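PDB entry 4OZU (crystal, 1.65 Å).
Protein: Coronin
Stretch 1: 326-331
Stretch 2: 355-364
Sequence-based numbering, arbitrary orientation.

Stretch 1 (326-331) DQMRAE
Stretch 2, residues 355-364: NQDVFQADLY

Residues 326-331 form a compact turn built around a 3-10 segment at 327-329; residues 355-364 run as an irregular loop until a 3-10 segment at 361-363. The register is set by two CA-CA approaches, Met 328 to Phe 359 at 5.3 Å and Ala 330 to Gln 360 at 6.5 Å. Together the stretches bury 461 Å², with Tyr 364, Gln 327 and Met 328 covered most.

One direct hydrogen bond crosses the contact: Tyr 364 OH donates to Glu 331 O at 2.7 Å. Tyr 364 (phi/psi -128/82, chi1 m at -60°, chi2 -77°) directs its CA-CB bond toward the turn, and its para hydroxyl reaches the turn's last carbonyl, which lies near the ring plane. Glu 331 N is 3.2 Å from Tyr 364 OH, but the angle is too poor for a bond.

Two waters extend the polar link. Water 1 donates to Gln 327 O (2.5 Å) and accepts from Gln 360 N (2.7 Å). Water 2 donates to both Met 328 O (2.8 Å) and Val 358 O (2.7 Å). It thus serves two acceptors, whereas Met 328 O and Gln 356 O, 3.4 Å apart, cannot bond to each other.

Packing against rings accounts for much of the remainder. Gln 327 (chi1 m, chi2 t, chi3 -53°) points toward the second stretch and lays its aliphatic portion over Tyr 364: CG is 3.9 Å from the ring centroid and 12° off the normal, a CH-pi contact. Its NE2 lies over the same ring, 3.4 Å from Tyr 364 CG, and is hydrogen-bonded elsewhere in the structure. Gln 327 CB also approaches Phe 359 CE1 obliquely at 3.8 Å, with Phe 359 at chi1 t and chi2 49°.

Apolar contacts complete the interface. Met 328, m at all three chi angles, starts sideways but curls its end inward, placing SD 4.0 Å from Phe 359 CB and CE 3.8 Å from Val 358 CA. Ala 330 adopts a left-handed backbone (58/31); its small CB sits 4.0 Å from Leu 363 CD1, with Leu 363 at chi1 m and chi2 t.

Internal bonds brace the turn. Asp 326 O accepts from Arg 329 N (3.1 Å) and Glu 331 N (3.3 Å), while Ala 330 N donates to Gln 327 O (3.1 Å). With its CA-CB bond away from the contact, Arg 329 forms salt bridges from NE to Asp 326 OD2 (3.0 Å) and NH2 to Glu 331 OE2 (3.2 Å). Across the 3-10 segment of the second stretch, Tyr 364 N donates to Ala 361 O (3.2 Å).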

ATOM      1  N   ASP A 326      -0.257   9.306  15.696  1.00 20.30           N
ATOM      2  CA  ASP A 326      -0.252   9.975  16.988  1.00 22.88           C
ATOM      3  C   ASP A 326      -0.527  11.466  16.786  1.00 26.37           C
ATOM      4  O   ASP A 326       0.372  12.241  16.459  1.00 25.27           O
ATOM      5  CB  ASP A 326       1.092   9.747  17.685  1.00 30.41           C
ATOM      6  CG  ASP A 326       1.087  10.195  19.134  1.00 44.94           C
ATOM      7  OD1 ASP A 326       0.246  11.043  19.503  1.00 36.18           O
ATOM      8  OD2 ASP A 326       1.935   9.698  19.903  1.00 41.70           O
ATOM      9  N   GLN A 327      -1.779  11.854  16.984  1.00 23.83           N
ATOM     10  CA  GLN A 327      -2.223  13.201  16.657  1.00 29.82           C
ATOM     11  C   GLN A 327      -1.590  14.255  17.552  1.00 31.86           C
ATOM     12  O   GLN A 327      -1.335  15.376  17.115  1.00 36.28           O
ATOM     13  CB  GLN A 327      -3.744  13.283  16.745  1.00 23.76           C
ATOM     14  CG  GLN A 327      -4.451  12.557  15.606  1.00 22.41           C
ATOM     15  CD  GLN A 327      -5.955  12.772  15.633  1.00 26.92           C
ATOM     16  OE1 GLN A 327      -6.607  12.545  16.653  1.00 31.40           O
ATOM     17  NE2 GLN A 327      -6.507  13.232  14.516  1.00 24.35           N
ATOM     18  N   MET A 328      -1.325  13.897  18.803  1.00 25.31           N
ATOM     19  CA  MET A 328      -0.752  14.860  19.738  1.00 26.99           C
ATOM     20  C   MET A 328       0.709  15.178  19.418  1.00 33.56           C
ATOM     21  O   MET A 328       1.265  16.140  19.945  1.00 33.29           O
ATOM     22  CB  MET A 328      -0.883  14.345  21.172  1.00 31.15           C
ATOM     23  CG  MET A 328      -2.313  14.364  21.686  1.00 37.74           C
ATOM     24  SD  MET A 328      -3.100  15.984  21.522  1.00 39.96           S
ATOM     25  CE  MET A 328      -2.033  16.994  22.545  1.00 38.34           C
ATOM     26  N   ARG A 329       1.319  14.385  18.543  1.00 29.23           N
ATOM     27  CA  ARG A 329       2.698  14.624  18.123  1.00 27.87           C
ATOM     28  C   ARG A 329       2.771  15.285  16.753  1.00 27.57           C
ATOM     29  O   ARG A 329       3.859  15.485  16.212  1.00 28.48           O
ATOM     30  CB  ARG A 329       3.478  13.307  18.109  1.00 26.49           C
ATOM     31  CG  ARG A 329       3.714  12.735  19.498  1.00 33.77           C
ATOM     32  CD  ARG A 329       4.848  11.730  19.494  1.00 61.07           C
ATOM     33  NE  ARG A 329       4.555  10.591  18.628  1.00 84.69           N
ATOM     34  CZ  ARG A 329       5.356  10.127  17.670  1.00 74.81           C
ATOM     35  NH1 ARG A 329       6.537  10.687  17.419  1.00 45.99           N
ATOM     36  NH2 ARG A 329       4.966   9.083  16.954  1.00 49.20           N
ATOM     37  N   ALA A 330       1.609  15.621  16.197  1.00 23.90           N
ATOM     38  CA  ALA A 330       1.513  16.172  14.847  1.00 23.22           C
ATOM     39  C   ALA A 330       2.115  15.190  13.851  1.00 23.18           C
ATOM     40  O   ALA A 330       2.664  15.583  12.817  1.00 24.10           O
ATOM     41  CB  ALA A 330       2.201  17.529  14.750  1.00 25.74           C
ATOM     42  N   GLU A 331       2.006  13.905  14.171  1.00 28.23           N
ATOM     43  CA  GLU A 331       2.404  12.850  13.247  1.00 22.21           C
ATOM     44  C   GLU A 331       1.326  12.681  12.185  1.00 21.61           C
ATOM     45  O   GLU A 331       0.172  12.446  12.530  1.00 24.79           O
ATOM     46  CB  GLU A 331       2.612  11.530  13.995  1.00 20.67           C
ATOM     47  CG  GLU A 331       3.073  10.378  13.113  1.00 25.35           C
ATOM     48  CD  GLU A 331       3.146   9.064  13.866  1.00 29.10           C
ATOM     49  OE1 GLU A 331       2.114   8.653  14.451  1.00 25.05           O
ATOM     50  OE2 GLU A 331       4.233   8.444  13.873  1.00 26.33           O
ATOM     51  N   ASN A 355       3.917  24.805  19.333  1.00 55.51           N
ATOM     52  CA  ASN A 355       3.376  24.070  20.467  1.00 55.67           C
ATOM     53  C   ASN A 355       3.316  22.586  20.150  1.00 54.89           C
ATOM     54  O   ASN A 355       2.353  22.112  19.555  1.00 37.31           O
ATOM     55  CB  ASN A 355       1.989  24.595  20.831  1.00 49.53           C
ATOM     56  CG  ASN A 355       1.973  26.098  21.032  1.00 57.84           C
ATOM     57  OD1 ASN A 355       1.271  26.825  20.326  1.00 75.96           O
ATOM     58  ND2 ASN A 355       2.760  26.573  21.989  1.00 47.10           N
ATOM     59  N   GLN A 356       4.350  21.855  20.549  1.00 63.65           N
ATOM     60  CA  GLN A 356       4.459  20.443  20.198  1.00 84.37           C
ATOM     61  C   GLN A 356       3.615  19.552  21.108  1.00 83.03           C
ATOM     62  O   GLN A 356       3.672  18.326  21.004  1.00 76.23           O
ATOM     63  CB  GLN A 356       5.921  19.994  20.245  1.00 83.26           C
ATOM     64  CG  GLN A 356       6.879  20.937  19.533  1.00 95.02           C
ATOM     65  CD  GLN A 356       8.310  20.440  19.554  1.00 94.01           C
ATOM     66  OE1 GLN A 356       8.565  19.237  19.479  1.00 88.40           O
ATOM     67  NE2 GLN A 356       9.256  21.366  19.664  1.00 74.69           N
ATOM     68  N   ASP A 357       2.830  20.168  21.991  1.00 72.55           N
ATOM     69  CA  ASP A 357       2.020  19.421  22.948  1.00 75.87           C
ATOM     70  C   ASP A 357       0.571  19.919  23.004  1.00 72.28           C
ATOM     71  O   ASP A 357      -0.061  19.906  24.061  1.00 76.09           O
ATOM     72  CB  ASP A 357       2.664  19.490  24.337  1.00 79.30           C
ATOM     73  CG  ASP A 357       2.904  20.914  24.804  1.00107.68           C
ATOM     74  OD1 ASP A 357       2.703  21.849  23.999  1.00136.65           O
ATOM     75  OD2 ASP A 357       3.307  21.097  25.974  1.00 87.76           O
ATOM     76  N   VAL A 358       0.052  20.362  21.861  1.00 50.87           N
ATOM     77  CA  VAL A 358      -1.378  20.638  21.728  1.00 44.51           C
ATOM     78  C   VAL A 358      -1.852  20.200  20.343  1.00 39.29           C
ATOM     79  O   VAL A 358      -1.099  20.237  19.368  1.00 37.00           O
ATOM     80  CB  VAL A 358      -1.725  22.138  21.968  1.00 58.41           C
ATOM     81  CG1 VAL A 358      -0.645  22.829  22.798  1.00 58.11           C
ATOM     82  CG2 VAL A 358      -1.958  22.892  20.657  1.00 44.16           C
ATOM     83  N   PHE A 359      -3.111  19.789  20.276  1.00 37.54           N
ATOM     84  CA  PHE A 359      -3.680  19.217  19.066  1.00 36.89           C
ATOM     85  C   PHE A 359      -3.719  20.230  17.931  1.00 38.88           C
ATOM     86  O   PHE A 359      -4.353  21.281  18.039  1.00 38.77           O
ATOM     87  CB  PHE A 359      -5.086  18.690  19.351  1.00 35.13           C
ATOM     88  CG  PHE A 359      -5.753  18.073  18.161  1.00 30.77           C
ATOM     89  CD1 PHE A 359      -5.094  17.128  17.394  1.00 29.18           C
ATOM     90  CD2 PHE A 359      -7.052  18.415  17.821  1.00 31.81           C
ATOM     91  CE1 PHE A 359      -5.704  16.555  16.304  1.00 27.50           C
ATOM     92  CE2 PHE A 359      -7.672  17.839  16.726  1.00 33.63           C
ATOM     93  CZ  PHE A 359      -6.999  16.906  15.969  1.00 34.36           C
ATOM     94  N   GLN A 360      -3.012  19.913  16.852  1.00 31.12           N
ATOM     95  CA  GLN A 360      -3.017  20.733  15.649  1.00 28.89           C
ATOM     96  C   GLN A 360      -4.169  20.286  14.757  1.00 28.76           C
ATOM     97  O   GLN A 360      -3.993  19.450  13.868  1.00 27.78           O
ATOM     98  CB  GLN A 360      -1.684  20.618  14.909  1.00 27.32           C
ATOM     99  CG  GLN A 360      -0.475  20.945  15.768  1.00 28.67           C
ATOM    100  CD  GLN A 360      -0.459  22.394  16.222  1.00 39.35           C
ATOM    101  OE1 GLN A 360      -0.724  23.302  15.437  1.00 36.42           O
ATOM    102  NE2 GLN A 360      -0.151  22.614  17.492  1.00 49.68           N
ATOM    103  N   ALA A 361      -5.348  20.844  15.010  1.00 29.15           N
ATOM    104  CA  ALA A 361      -6.567  20.401  14.347  1.00 27.13           C
ATOM    105  C   ALA A 361      -6.479  20.520  12.832  1.00 27.92           C
ATOM    106  O   ALA A 361      -7.037  19.702  12.109  1.00 27.08           O
ATOM    107  CB  ALA A 361      -7.758  21.199  14.857  1.00 28.56           C
ATOM    108  N   ASP A 362      -5.771  21.536  12.353  1.00 28.42           N
ATOM    109  CA  ASP A 362      -5.759  21.832  10.928  1.00 29.35           C
ATOM    110  C   ASP A 362      -5.030  20.763  10.117  1.00 27.60           C
ATOM    111  O   ASP A 362      -5.107  20.759   8.890  1.00 30.24           O
ATOM    112  CB  ASP A 362      -5.113  23.194  10.672  1.00 35.57           C
ATOM    113  CG  ASP A 362      -3.643  23.222  11.039  1.00 43.09           C
ATOM    114  OD1 ASP A 362      -3.296  22.785  12.157  1.00 36.88           O
ATOM    115  OD2 ASP A 362      -2.832  23.674  10.206  1.00 51.07           O
ATOM    116  N   LEU A 363      -4.322  19.862  10.793  1.00 27.10           N
ATOM    117  CA  LEU A 363      -3.543  18.841  10.090  1.00 25.51           C
ATOM    118  C   LEU A 363      -4.324  17.553   9.840  1.00 24.46           C
ATOM    119  O   LEU A 363      -3.833  16.654   9.156  1.00 20.95           O
ATOM    120  CB  LEU A 363      -2.272  18.517  10.873  1.00 23.05           C
ATOM    121  CG  LEU A 363      -1.232  19.634  10.976  1.00 24.16           C
ATOM    122  CD1 LEU A 363      -0.098  19.169  11.856  1.00 25.90           C
ATOM    123  CD2 LEU A 363      -0.710  20.058   9.603  1.00 25.07           C
ATOM    124  N   TYR A 364      -5.536  17.466  10.380  1.00 23.23           N
ATOM    125  CA  TYR A 364      -6.291  16.217  10.357  1.00 20.77           C
ATOM    126  C   TYR A 364      -7.699  16.372   9.797  1.00 22.04           C
ATOM    127  O   TYR A 364      -8.671  16.487  10.550  1.00 21.43           O
ATOM    128  CB  TYR A 364      -6.342  15.629  11.765  1.00 38.77           C
ATOM    129  CG  TYR A 364      -4.960  15.335  12.282  1.00 23.51           C
ATOM    130  CD1 TYR A 364      -4.260  14.218  11.846  1.00 21.70           C
ATOM    131  CD2 TYR A 364      -4.334  16.192  13.168  1.00 25.96           C
ATOM    132  CE1 TYR A 364      -2.984  13.956  12.300  1.00 23.16           C
ATOM    133  CE2 TYR A 364      -3.061  15.936  13.624  1.00 24.02           C
ATOM    134  CZ  TYR A 364      -2.390  14.819  13.188  1.00 23.76           C
ATOM    135  OH  TYR A 364      -1.119  14.572  13.648  1.00 25.71           O
TER
HETATM  136  O   HOH W   1      -1.225  17.854  16.760  0.98 29.84           O
HETATM  137  O   HOH W   2       0.925  18.604  18.595  1.00 37.59           O